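PDB 3DOR: protein CT_858 from Chlamydia trachomatis, which is a secreted protease, probably a serine-type endopeptidase that cuts within the polypeptide chains of its substrates. Local coordinates for residues Asp465-Phe471 with Thr489-Gly494; Pro299-Trp303 with Pro342-Tyr348; Asn52-Ser56 with Gly192-Thr196. One frame throughout, in Å; residues are numbered along the deposited sequence.

Contact 1: Asp465-Phe471 with Thr489-Gly494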
ATOM      1  N   ASP B 465      16.094 -17.232 -13.071  1.00 24.98           N
ATOM      2  CA  ASP B 465      16.163 -15.810 -13.412  1.00 23.13           C
ATOM      3  C   ASP B 465      14.744 -15.407 -13.782  1.00 22.88           C
ATOM      4  O   ASP B 465      14.158 -15.990 -14.700  1.00 23.99           O
ATOM      5  CB  ASP B 465      17.081 -15.575 -14.610  1.00 20.85           C
ATOM      6  CG  ASP B 465      18.525 -15.554 -14.218  1.00 21.13           C
ATOM      7  OD1 ASP B 465      18.804 -15.183 -13.054  1.00 20.83           O
ATOM      8  OD2 ASP B 465      19.373 -15.888 -15.061  1.00 21.09           O
ATOM      9  N   PHE B 466      14.197 -14.416 -13.084  1.00 23.31           N
ATOM     10  CA  PHE B 466      12.820 -13.969 -13.323  1.00 24.15           C
ATOM     11  C   PHE B 466      12.692 -12.470 -13.618  1.00 25.71           C
ATOM     12  O   PHE B 466      13.540 -11.680 -13.215  1.00 23.65           O
ATOM     13  CB  PHE B 466      11.947 -14.297 -12.103  1.00 22.62           C
ATOM     14  CG  PHE B 466      12.104 -15.714 -11.592  1.00 24.44           C
ATOM     15  CD1 PHE B 466      13.199 -16.069 -10.814  1.00 22.19           C
ATOM     16  CD2 PHE B 466      11.144 -16.691 -11.888  1.00 23.58           C
ATOM     17  CE1 PHE B 466      13.347 -17.375 -10.326  1.00 25.99           C
ATOM     18  CE2 PHE B 466      11.279 -18.006 -11.408  1.00 25.27           C
ATOM     19  CZ  PHE B 466      12.388 -18.347 -10.622  1.00 26.34           C
ATOM     20  N   SER B 467      11.604 -12.103 -14.297  1.00 27.86           N
ATOM     21  CA  SER B 467      11.287 -10.718 -14.686  1.00 27.59           C
ATOM     22  C   SER B 467      12.475  -9.893 -15.178  1.00 26.84           C
ATOM     23  O   SER B 467      12.962 -10.125 -16.289  1.00 27.04           O
ATOM     24  CB  SER B 467      10.555  -9.981 -13.548  1.00 30.54           C
ATOM     25  OG  SER B 467      11.250 -10.066 -12.318  1.00 38.60           O
ATOM     26  N   CYS B 468      12.941  -8.922 -14.394  1.00 23.31           N
ATOM     27  CA  CYS B 468      14.081  -8.136 -14.858  1.00 23.90           C
ATOM     28  C   CYS B 468      15.272  -9.032 -15.194  1.00 21.80           C
ATOM     29  O   CYS B 468      16.060  -8.688 -16.070  1.00 21.74           O
ATOM     30  CB  CYS B 468      14.478  -7.075 -13.825  1.00 25.06           C
ATOM     31  SG  CYS B 468      13.276  -5.716 -13.699  1.00 30.53           S
ATOM     32  N   ALA B 469      15.396 -10.174 -14.511  1.00 20.97           N
ATOM     33  CA  ALA B 469      16.491 -11.122 -14.780  1.00 20.64           C
ATOM     34  C   ALA B 469      16.203 -11.916 -16.068  1.00 22.21           C
ATOM     35  O   ALA B 469      17.075 -12.638 -16.589  1.00 19.88           O
ATOM     36  CB  ALA B 469      16.698 -12.063 -13.598  1.00 18.94           C
ATOM     37  N   ASP B 470      14.962 -11.803 -16.554  1.00 23.80           N
ATOM     38  CA  ASP B 470      14.579 -12.392 -17.837  1.00 23.30           C
ATOM     39  C   ASP B 470      14.998 -11.296 -18.835  1.00 23.68           C
ATOM     40  O   ASP B 470      15.668 -11.558 -19.832  1.00 22.81           O
ATOM     41  CB  ASP B 470      13.047 -12.551 -17.992  1.00 25.26           C
ATOM     42  CG  ASP B 470      12.511 -13.862 -17.436  1.00 27.35           C
ATOM     43  OD1 ASP B 470      13.019 -14.936 -17.826  1.00 26.25           O
ATOM     44  OD2 ASP B 470      11.562 -13.813 -16.620  1.00 26.06           O
ATOM     45  N   PHE B 471      14.587 -10.061 -18.535  1.00 23.12           N
ATOM     46  CA  PHE B 471      14.839  -8.899 -19.403  1.00 24.72           C
ATOM     47  C   PHE B 471      16.298  -8.507 -19.663  1.00 24.07           C
ATOM     48  O   PHE B 471      16.653  -8.137 -20.795  1.00 22.91           O
ATOM     49  CB  PHE B 471      14.100  -7.664 -18.858  1.00 26.56           C
ATOM     50  CG  PHE B 471      12.615  -7.868 -18.653  1.00 31.35           C
ATOM     51  CD1 PHE B 471      11.906  -7.048 -17.765  1.00 35.79           C
ATOM     52  CD2 PHE B 471      11.925  -8.873 -19.333  1.00 33.43           C
ATOM     53  CE1 PHE B 471      10.521  -7.233 -17.553  1.00 37.39           C
ATOM     54  CE2 PHE B 471      10.553  -9.068 -19.134  1.00 34.84           C
ATOM     55  CZ  PHE B 471       9.848  -8.247 -18.241  1.00 36.64           C
ATOM     56  N   THR B 489      16.123 -18.829 -19.153  1.00 20.59           N
ATOM     57  CA  THR B 489      15.539 -18.172 -17.986  1.00 22.46           C
ATOM     58  C   THR B 489      14.092 -18.643 -17.749  1.00 26.53           C
ATOM     59  O   THR B 489      13.461 -19.237 -18.633  1.00 25.91           O
ATOM     60  CB  THR B 489      15.595 -16.618 -18.131  1.00 24.46           C
ATOM     61  OG1 THR B 489      14.821 -16.205 -19.264  1.00 25.04           O
ATOM     62  CG2 THR B 489      17.058 -16.143 -18.325  1.00 19.66           C
ATOM     63  N   ALA B 490      13.575 -18.371 -16.552  1.00 25.75           N
ATOM     64  CA  ALA B 490      12.233 -18.798 -16.151  1.00 25.30           C
ATOM     65  C   ALA B 490      11.059 -18.339 -17.004  1.00 26.13           C
ATOM     66  O   ALA B 490      10.186 -19.135 -17.346  1.00 26.09           O
ATOM     67  CB  ALA B 490      11.984 -18.406 -14.707  1.00 25.58           C
ATOM     68  N   GLY B 491      11.014 -17.054 -17.322  1.00 25.28           N
ATOM     69  CA  GLY B 491       9.923 -16.556 -18.127  1.00 26.37           C
ATOM     70  C   GLY B 491       8.786 -15.909 -17.358  1.00 27.59           C
ATOM     71  O   GLY B 491       7.627 -16.326 -17.471  1.00 26.67           O
ATOM     72  N   ALA B 492       9.111 -14.924 -16.529  1.00 27.34           N
ATOM     73  CA  ALA B 492       8.078 -14.176 -15.810  1.00 25.88           C
ATOM     74  C   ALA B 492       8.047 -12.917 -16.677  1.00 26.91           C
ATOM     75  O   ALA B 492       8.642 -11.892 -16.335  1.00 28.82           O
ATOM     76  CB  ALA B 492       8.534 -13.855 -14.388  1.00 25.32           C
ATOM     77  N   GLY B 493       7.379 -13.029 -17.825  1.00 28.19           N
ATOM     78  CA  GLY B 493       7.336 -11.949 -18.798  1.00 28.30           C
ATOM     79  C   GLY B 493       6.303 -10.846 -18.735  1.00 29.32           C
ATOM     80  O   GLY B 493       5.643 -10.559 -19.738  1.00 30.51           O
ATOM     81  N   GLY B 494       6.177 -10.211 -17.574  1.00 30.20           N
ATOM     82  CA  GLY B 494       5.229  -9.123 -17.404  1.00 29.73           C
ATOM     83  C   GLY B 494       5.498  -8.482 -16.056  1.00 31.96           C
ATOM     84  O   GLY B 494       6.169  -9.089 -15.217  1.00 33.39           O
TER

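Contact 2: Pro299-Trp303 with Pro342-Tyr348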
ATOM      1  N   PRO B 299      23.020  -9.648  -8.331  1.00 23.10           N
ATOM      2  CA  PRO B 299      22.146 -10.543  -7.570  1.00 22.45           C
ATOM      3  C   PRO B 299      20.636 -10.321  -7.622  1.00 24.45           C
ATOM      4  O   PRO B 299      19.858 -11.282  -7.549  1.00 25.18           O
ATOM      5  CB  PRO B 299      22.713 -10.425  -6.155  1.00 21.88           C
ATOM      6  CG  PRO B 299      23.019  -8.961  -6.069  1.00 22.60           C
ATOM      7  CD  PRO B 299      23.613  -8.622  -7.445  1.00 23.94           C
ATOM      8  N   THR B 300      20.220  -9.069  -7.741  1.00 22.68           N
ATOM      9  CA  THR B 300      18.800  -8.747  -7.787  1.00 22.37           C
ATOM     10  C   THR B 300      18.620  -7.378  -8.418  1.00 24.89           C
ATOM     11  O   THR B 300      19.576  -6.596  -8.484  1.00 24.51           O
ATOM     12  CB  THR B 300      18.199  -8.690  -6.369  1.00 22.74           C
ATOM     13  OG1 THR B 300      16.838  -8.252  -6.447  1.00 22.06           O
ATOM     14  CG2 THR B 300      18.981  -7.706  -5.494  1.00 20.86           C
ATOM     15  N   TYR B 301      17.408  -7.093  -8.892  1.00 23.41           N
ATOM     16  CA  TYR B 301      17.131  -5.794  -9.471  1.00 23.94           C
ATOM     17  C   TYR B 301      16.278  -4.938  -8.540  1.00 24.43           C
ATOM     18  O   TYR B 301      15.854  -3.839  -8.895  1.00 24.76           O
ATOM     19  CB  TYR B 301      16.507  -5.926 -10.868  1.00 22.72           C
ATOM     20  CG  TYR B 301      17.502  -6.483 -11.876  1.00 22.16           C
ATOM     21  CD1 TYR B 301      17.473  -7.828 -12.244  1.00 22.02           C
ATOM     22  CD2 TYR B 301      18.525  -5.683 -12.398  1.00 22.57           C
ATOM     23  CE1 TYR B 301      18.442  -8.373 -13.101  1.00 21.39           C
ATOM     24  CE2 TYR B 301      19.505  -6.223 -13.264  1.00 21.76           C
ATOM     25  CZ  TYR B 301      19.453  -7.568 -13.602  1.00 20.13           C
ATOM     26  OH  TYR B 301      20.423  -8.133 -14.403  1.00 23.57           O
ATOM     27  N   SER B 302      16.008  -5.444  -7.345  1.00 25.34           N
ATOM     28  CA  SER B 302      15.291  -4.625  -6.380  1.00 29.40           C
ATOM     29  C   SER B 302      16.461  -4.212  -5.487  1.00 27.98           C
ATOM     30  O   SER B 302      16.766  -4.849  -4.477  1.00 26.53           O
ATOM     31  CB  SER B 302      14.222  -5.428  -5.620  1.00 29.85           C
ATOM     32  OG  SER B 302      14.794  -6.386  -4.768  1.00 40.99           O
ATOM     33  N   TRP B 303      17.149  -3.159  -5.918  1.00 27.12           N
ATOM     34  CA  TRP B 303      18.334  -2.664  -5.234  1.00 29.20           C
ATOM     35  C   TRP B 303      18.247  -2.528  -3.722  1.00 29.80           C
ATOM     36  O   TRP B 303      19.237  -2.744  -3.027  1.00 31.18           O
ATOM     37  CB  TRP B 303      18.770  -1.325  -5.840  1.00 27.76           C
ATOM     38  CG  TRP B 303      17.686  -0.300  -5.905  1.00 27.57           C
ATOM     39  CD1 TRP B 303      16.697  -0.198  -6.849  1.00 29.46           C
ATOM     40  CD2 TRP B 303      17.492   0.795  -5.002  1.00 28.92           C
ATOM     41  NE1 TRP B 303      15.902   0.899  -6.588  1.00 28.21           N
ATOM     42  CE2 TRP B 303      16.369   1.523  -5.461  1.00 27.85           C
ATOM     43  CE3 TRP B 303      18.159   1.229  -3.850  1.00 28.10           C
ATOM     44  CZ2 TRP B 303      15.906   2.670  -4.808  1.00 30.23           C
ATOM     45  CZ3 TRP B 303      17.696   2.369  -3.201  1.00 30.35           C
ATOM     46  CH2 TRP B 303      16.579   3.075  -3.682  1.00 29.40           C
ATOM     47  N   PRO B 342      15.913 -12.830  -8.724  1.00 22.82           N
ATOM     48  CA  PRO B 342      14.452 -12.673  -8.709  1.00 24.08           C
ATOM     49  C   PRO B 342      13.837 -11.534  -9.517  1.00 25.36           C
ATOM     50  O   PRO B 342      12.617 -11.424  -9.581  1.00 26.15           O
ATOM     51  CB  PRO B 342      14.153 -12.503  -7.229  1.00 23.82           C
ATOM     52  CG  PRO B 342      15.301 -11.611  -6.796  1.00 24.40           C
ATOM     53  CD  PRO B 342      16.504 -12.290  -7.480  1.00 22.95           C
ATOM     54  N   GLY B 343      14.659 -10.694 -10.132  1.00 24.84           N
ATOM     55  CA  GLY B 343      14.117  -9.574 -10.886  1.00 23.76           C
ATOM     56  C   GLY B 343      14.023  -8.362  -9.972  1.00 25.45           C
ATOM     57  O   GLY B 343      14.797  -8.253  -9.022  1.00 24.68           O
ATOM     58  N   GLY B 344      13.085  -7.456 -10.238  1.00 26.54           N
ATOM     59  CA  GLY B 344      12.955  -6.287  -9.390  1.00 26.82           C
ATOM     60  C   GLY B 344      12.421  -5.040 -10.064  1.00 27.85           C
ATOM     61  O   GLY B 344      11.343  -5.058 -10.667  1.00 27.70           O
ATOM     62  N   SER B 345      13.188  -3.956  -9.964  1.00 27.16           N
ATOM     63  CA  SER B 345      12.810  -2.664 -10.525  1.00 26.84           C
ATOM     64  C   SER B 345      13.289  -2.454 -11.953  1.00 27.70           C
ATOM     65  O   SER B 345      14.489  -2.532 -12.239  1.00 28.99           O
ATOM     66  CB  SER B 345      13.343  -1.532  -9.628  1.00 26.98           C
ATOM     67  OG  SER B 345      13.065  -0.254 -10.185  1.00 26.21           O
ATOM     68  N   VAL B 346      12.342  -2.165 -12.843  1.00 26.16           N
ATOM     69  CA  VAL B 346      12.629  -1.935 -14.248  1.00 27.81           C
ATOM     70  C   VAL B 346      13.560  -0.729 -14.478  1.00 27.01           C
ATOM     71  O   VAL B 346      14.479  -0.783 -15.305  1.00 24.61           O
ATOM     72  CB  VAL B 346      11.314  -1.703 -15.047  1.00 28.85           C
ATOM     73  CG1 VAL B 346      11.627  -1.545 -16.524  1.00 30.66           C
ATOM     74  CG2 VAL B 346      10.358  -2.877 -14.848  1.00 31.94           C
ATOM     75  N   LEU B 347      13.320   0.361 -13.758  1.00 26.00           N
ATOM     76  CA  LEU B 347      14.144   1.554 -13.931  1.00 25.27           C
ATOM     77  C   LEU B 347      15.589   1.293 -13.506  1.00 24.16           C
ATOM     78  O   LEU B 347      16.527   1.789 -14.137  1.00 23.54           O
ATOM     79  CB  LEU B 347      13.552   2.733 -13.148  1.00 25.26           C
ATOM     80  CG  LEU B 347      12.201   3.282 -13.651  1.00 27.35           C
ATOM     81  CD1 LEU B 347      11.621   4.227 -12.605  1.00 24.48           C
ATOM     82  CD2 LEU B 347      12.377   3.996 -14.995  1.00 23.81           C
ATOM     83  N   TYR B 348      15.765   0.511 -12.446  1.00 21.51           N
ATOM     84  CA  TYR B 348      17.100   0.172 -11.958  1.00 21.85           C
ATOM     85  C   TYR B 348      17.791  -0.739 -12.975  1.00 22.49           C
ATOM     86  O   TYR B 348      18.980  -0.592 -13.261  1.00 21.55           O
ATOM     87  CB  TYR B 348      17.001  -0.527 -10.610  1.00 22.72           C
ATOM     88  CG  TYR B 348      18.325  -1.042 -10.081  1.00 24.91           C
ATOM     89  CD1 TYR B 348      19.340  -0.158  -9.696  1.00 22.90           C
ATOM     90  CD2 TYR B 348      18.545  -2.412  -9.928  1.00 22.36           C
ATOM     91  CE1 TYR B 348      20.542  -0.630  -9.162  1.00 24.62           C
ATOM     92  CE2 TYR B 348      19.740  -2.898  -9.396  1.00 24.47           C
ATOM     93  CZ  TYR B 348      20.733  -2.002  -9.010  1.00 24.67           C
ATOM     94  OH  TYR B 348      21.892  -2.473  -8.440  1.00 22.87           O
TER
HETATM   95  O   HOH W   1      21.877  -5.059  -7.857  1.00 25.73           O

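Contact 3: Asn52-Ser56 with Gly192-Thr196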
ATOM      1  N   ASN B  52     -16.557 -30.541   6.259  1.00 61.37           N
ATOM      2  CA  ASN B  52     -16.321 -29.368   7.087  1.00 57.88           C
ATOM      3  C   ASN B  52     -14.949 -28.852   6.674  1.00 54.27           C
ATOM      4  O   ASN B  52     -13.970 -29.001   7.408  1.00 54.86           O
ATOM      5  CB  ASN B  52     -16.313 -29.755   8.566  1.00 59.02           C
ATOM      6  CG  ASN B  52     -16.228 -28.550   9.486  1.00 60.46           C
ATOM      7  OD1 ASN B  52     -15.943 -28.687  10.676  1.00 61.07           O
ATOM      8  ND2 ASN B  52     -16.485 -27.363   8.944  1.00 61.08           N
ATOM      9  N   PRO B  53     -14.864 -28.236   5.487  1.00 50.44           N
ATOM     10  CA  PRO B  53     -13.587 -27.715   5.001  1.00 47.94           C
ATOM     11  C   PRO B  53     -12.918 -26.749   5.966  1.00 45.16           C
ATOM     12  O   PRO B  53     -13.521 -25.772   6.405  1.00 44.69           O
ATOM     13  CB  PRO B  53     -13.963 -27.062   3.672  1.00 47.37           C
ATOM     14  CG  PRO B  53     -15.368 -26.596   3.918  1.00 48.96           C
ATOM     15  CD  PRO B  53     -15.977 -27.769   4.641  1.00 49.91           C
ATOM     16  N   SER B  54     -11.673 -27.046   6.309  1.00 42.72           N
ATOM     17  CA  SER B  54     -10.909 -26.185   7.201  1.00 42.65           C
ATOM     18  C   SER B  54     -10.437 -24.987   6.385  1.00 40.85           C
ATOM     19  O   SER B  54     -10.525 -24.986   5.156  1.00 39.90           O
ATOM     20  CB  SER B  54      -9.691 -26.925   7.757  1.00 41.07           C
ATOM     21  OG  SER B  54      -8.763 -27.224   6.729  1.00 41.95           O
ATOM     22  N   THR B  55      -9.947 -23.964   7.067  1.00 40.98           N
ATOM     23  CA  THR B  55      -9.451 -22.781   6.382  1.00 40.10           C
ATOM     24  C   THR B  55      -8.213 -23.139   5.556  1.00 39.45           C
ATOM     25  O   THR B  55      -8.112 -22.767   4.387  1.00 37.84           O
ATOM     26  CB  THR B  55      -9.104 -21.668   7.393  1.00 40.21           C
ATOM     27  OG1 THR B  55     -10.313 -21.197   8.003  1.00 37.98           O
ATOM     28  CG2 THR B  55      -8.392 -20.498   6.700  1.00 37.58           C
ATOM     29  N   SER B  56      -7.285 -23.880   6.156  1.00 39.17           N
ATOM     30  CA  SER B  56      -6.072 -24.261   5.453  1.00 40.99           C
ATOM     31  C   SER B  56      -6.399 -25.053   4.194  1.00 41.56           C
ATOM     32  O   SER B  56      -5.694 -24.949   3.186  1.00 42.18           O
ATOM     33  CB  SER B  56      -5.136 -25.057   6.374  1.00 41.47           C
ATOM     34  OG  SER B  56      -5.816 -26.095   7.036  1.00 47.33           O
ATOM     35  N   GLY B 192      -5.612 -19.504  14.497  1.00 40.27           N
ATOM     36  CA  GLY B 192      -6.667 -20.494  14.608  1.00 38.46           C
ATOM     37  C   GLY B 192      -7.536 -20.643  13.380  1.00 40.27           C
ATOM     38  O   GLY B 192      -8.086 -19.664  12.873  1.00 39.92           O
ATOM     39  N   ASP B 193      -7.668 -21.879  12.908  1.00 41.54           N
ATOM     40  CA  ASP B 193      -8.479 -22.165  11.731  1.00 43.30           C
ATOM     41  C   ASP B 193      -9.907 -21.703  12.004  1.00 43.96           C
ATOM     42  O   ASP B 193     -10.472 -21.975  13.063  1.00 43.01           O
ATOM     43  CB  ASP B 193      -8.443 -23.667  11.418  1.00 44.54           C
ATOM     44  CG  ASP B 193      -8.951 -23.992  10.022  1.00 47.70           C
ATOM     45  OD1 ASP B 193     -10.171 -23.880   9.787  1.00 48.13           O
ATOM     46  OD2 ASP B 193      -8.123 -24.353   9.151  1.00 51.41           O
ATOM     47  N   LEU B 194     -10.482 -20.989  11.047  1.00 45.33           N
ATOM     48  CA  LEU B 194     -11.831 -20.464  11.191  1.00 46.18           C
ATOM     49  C   LEU B 194     -12.881 -21.572  11.279  1.00 46.45           C
ATOM     50  O   LEU B 194     -13.906 -21.405  11.937  1.00 45.20           O
ATOM     51  CB  LEU B 194     -12.146 -19.532  10.020  1.00 46.01           C
ATOM     52  CG  LEU B 194     -13.339 -18.600  10.197  1.00 46.91           C
ATOM     53  CD1 LEU B 194     -13.136 -17.767  11.448  1.00 47.62           C
ATOM     54  CD2 LEU B 194     -13.487 -17.711   8.972  1.00 47.04           C
ATOM     55  N   ALA B 195     -12.621 -22.698  10.614  1.00 46.69           N
ATOM     56  CA  ALA B 195     -13.547 -23.830  10.619  1.00 47.55           C
ATOM     57  C   ALA B 195     -13.796 -24.328  12.035  1.00 47.73           C
ATOM     58  O   ALA B 195     -14.899 -24.750  12.363  1.00 47.93           O
ATOM     59  CB  ALA B 195     -12.994 -24.966   9.765  1.00 48.05           C
ATOM     60  N   THR B 196     -12.759 -24.271  12.863  1.00 48.52           N
ATOM     61  CA  THR B 196     -12.838 -24.720  14.247  1.00 49.68           C
ATOM     62  C   THR B 196     -13.604 -23.722  15.100  1.00 50.64           C
ATOM     63  O   THR B 196     -14.356 -24.098  15.995  1.00 50.59           O
ATOM     64  CB  THR B 196     -11.432 -24.881  14.847  1.00 50.53           C
ATOM     65  OG1 THR B 196     -10.676 -25.804  14.051  1.00 52.54           O
ATOM     66  CG2 THR B 196     -11.517 -25.390  16.276  1.00 50.22           C
TER

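Contact 1: Asp465-Phe471 with Thr489-Gly494
The loop Thr489-Gly494 runs alongside the turn that opens helix 468-478, approaching it at two places: Asp465 and Thr489 have CA atoms 5.2 Å apart, Ser467 and Ala492 4.8 Å. Near the first, Ala490 N donates to Asp465 O (3.1 Å); at the second, Ser467 CA makes a CA-H...O contact with Ala492 O (3.3 Å). Gly491, with phi at 98°, turns the loop where a CB would jam against the preceding carbonyl. Both segments follow neighbouring parallel strands, 457-461 and 483-486, of the ClpP/crotonase-like sheet. Ser467, with phi at +41°, immediately before the helix and touching His73, is placed consistently with the nucleophile of a serine peptidase. Asp470 supplies most of the polar grip from the first turn of that helix. Its OD1 accepts from Thr489 OG1 (2.6 Å) and Gly491 N (3.0 Å), its OD2 from Ala492 N (2.7 Å), so one buried carboxylate gathers the loop. Thr489 OG1 also accepts from Val530 N. Apolar contacts flank this network: Phe466 CE2 meets Ala490 CB at 3.4 Å, Phe466 CB lies 4.1 Å from Ala492 CB, and the edge of the Phe471 ring reaches Gly494 N, with CZ 4.2 Å away.

Contact 2: Pro299-Trp303 with Pro342-Tyr348
Pro299 opens the loop after strand 290-297, its carbonyl O 3.5 Å from Pro342 CD. Thr300 follows, and its OG1 accepts from Ser302 N (3.1 Å), an ST turn that bends the chain tightly; the same OG1 rests 3.7 Å from Pro342 CG. Thr300 O takes a hydrogen bond from a water (2.8 Å to the water O) that is also bonded to Tyr348 OH (2.7 Å), tying the loop to the tip of that ring. Tyr301 forms a single beta bridge with Gly344: Tyr301 N donates to Gly343 O (2.9 Å) and Ser345 N to Tyr301 O (2.9 Å). The fit leaves no room for a side chain at Gly344, where a CB would fall 2.2 Å from Tyr301 C. The Tyr301 ring meets Gly343 CA and Tyr348 CD2 at its edge, and its hydroxyl bonds Gln338. Ser302 directs its OG to Asp305. Trp303 lays its CB over the Tyr348 ring face, 3.8 Å from the centroid, a CH-pi contact, while Glu403 accepts from Trp303 NE1 and is also bonded to Ser345 OG. The contact thus couples the loops at the ends of adjacent parallel strands 290-297 and 333-337, joined by a beta-alpha-beta crossover through helix 316-330, as in the ClpP/crotonase fold; Gly343 touches Ser467, consistent with a glycine-rich turn beside the active site of S41 peptidases.

Contact 3: Asn52-Ser56 with Gly192-Thr196
The carboxylate of Asp193 bonds to backbone amides at the starts of two helices. Asp193 OD1 accepts from Thr55 N at 2.7 Å, and OD2 from Ser56 N at 3.1 Å, with a weak further bond from Thr55 N to Asp193 OD2 (2.8 Å); these two amides belong to the first turn of helix 55-67. The same OD1 accepts from Ala195 N (2.8 Å), so Asp193 is also the N-cap of its own short helix, 194-197. Thr55 returns the favour: its OG1 accepts from Leu194 N (3.1 Å), and the two helix starts thereby exchange side-chain acceptors for amides that, at a helix N-terminus, have no carbonyl within the helix to bond. Ser54, the N-cap of helix 55-67, turns its OG to Phe57 N, leaving Asp193 to serve the amides of residues 55 and 56. The chain between the segments includes the antiparallel strands from 83-92 to 177-187, in a region assigned to the PDZ-like family, and the contact brings the two ends of this long excursion together. Packing is modest and centres on Ala195, whose CB lies 3.5 Å from Pro53 O and 3.5 Å from Ser54 CA, with Asn52 ND2, on an exposed side chain, 4.3 Å from the same CB. Ser54 CB comes to 3.3 Å from Asp193 OD2. Val3 of helix 2-20 touches Thr55, Leu194 and Ala195, and Leu194 packs on Trp426 of the second subunit, whose NE1 is hydrogen-bonded to Gly192 O, placing this junction at the dimer interface.

Contacts 1 and 2 are neighbours near the middle of the chain, with centres about 11 Å apart, and lie in the connections that follow the parallel strands of one mixed sheet, each joining loops that follow adjacent strands. They touch through Cys468 CB and Tyr301 CD1 (3.5 Å) and through Ser467 OG and Gly343 CA (3.2 Å). Contact 1 is the more buried and relies on a carboxylate; contact 2, partly buried, relies on backbone pairing and aromatic rings. Contact 3 lies apart, its centre about 33 Å from the chain centre and its nearest atoms about 23 Å from contact 1. Smaller and partly exposed, it joins helix starts. Contacts 1 and 3 both use an aspartate to accept backbone amides, in contact 1 from a loop, in contact 3 from helix N-termini.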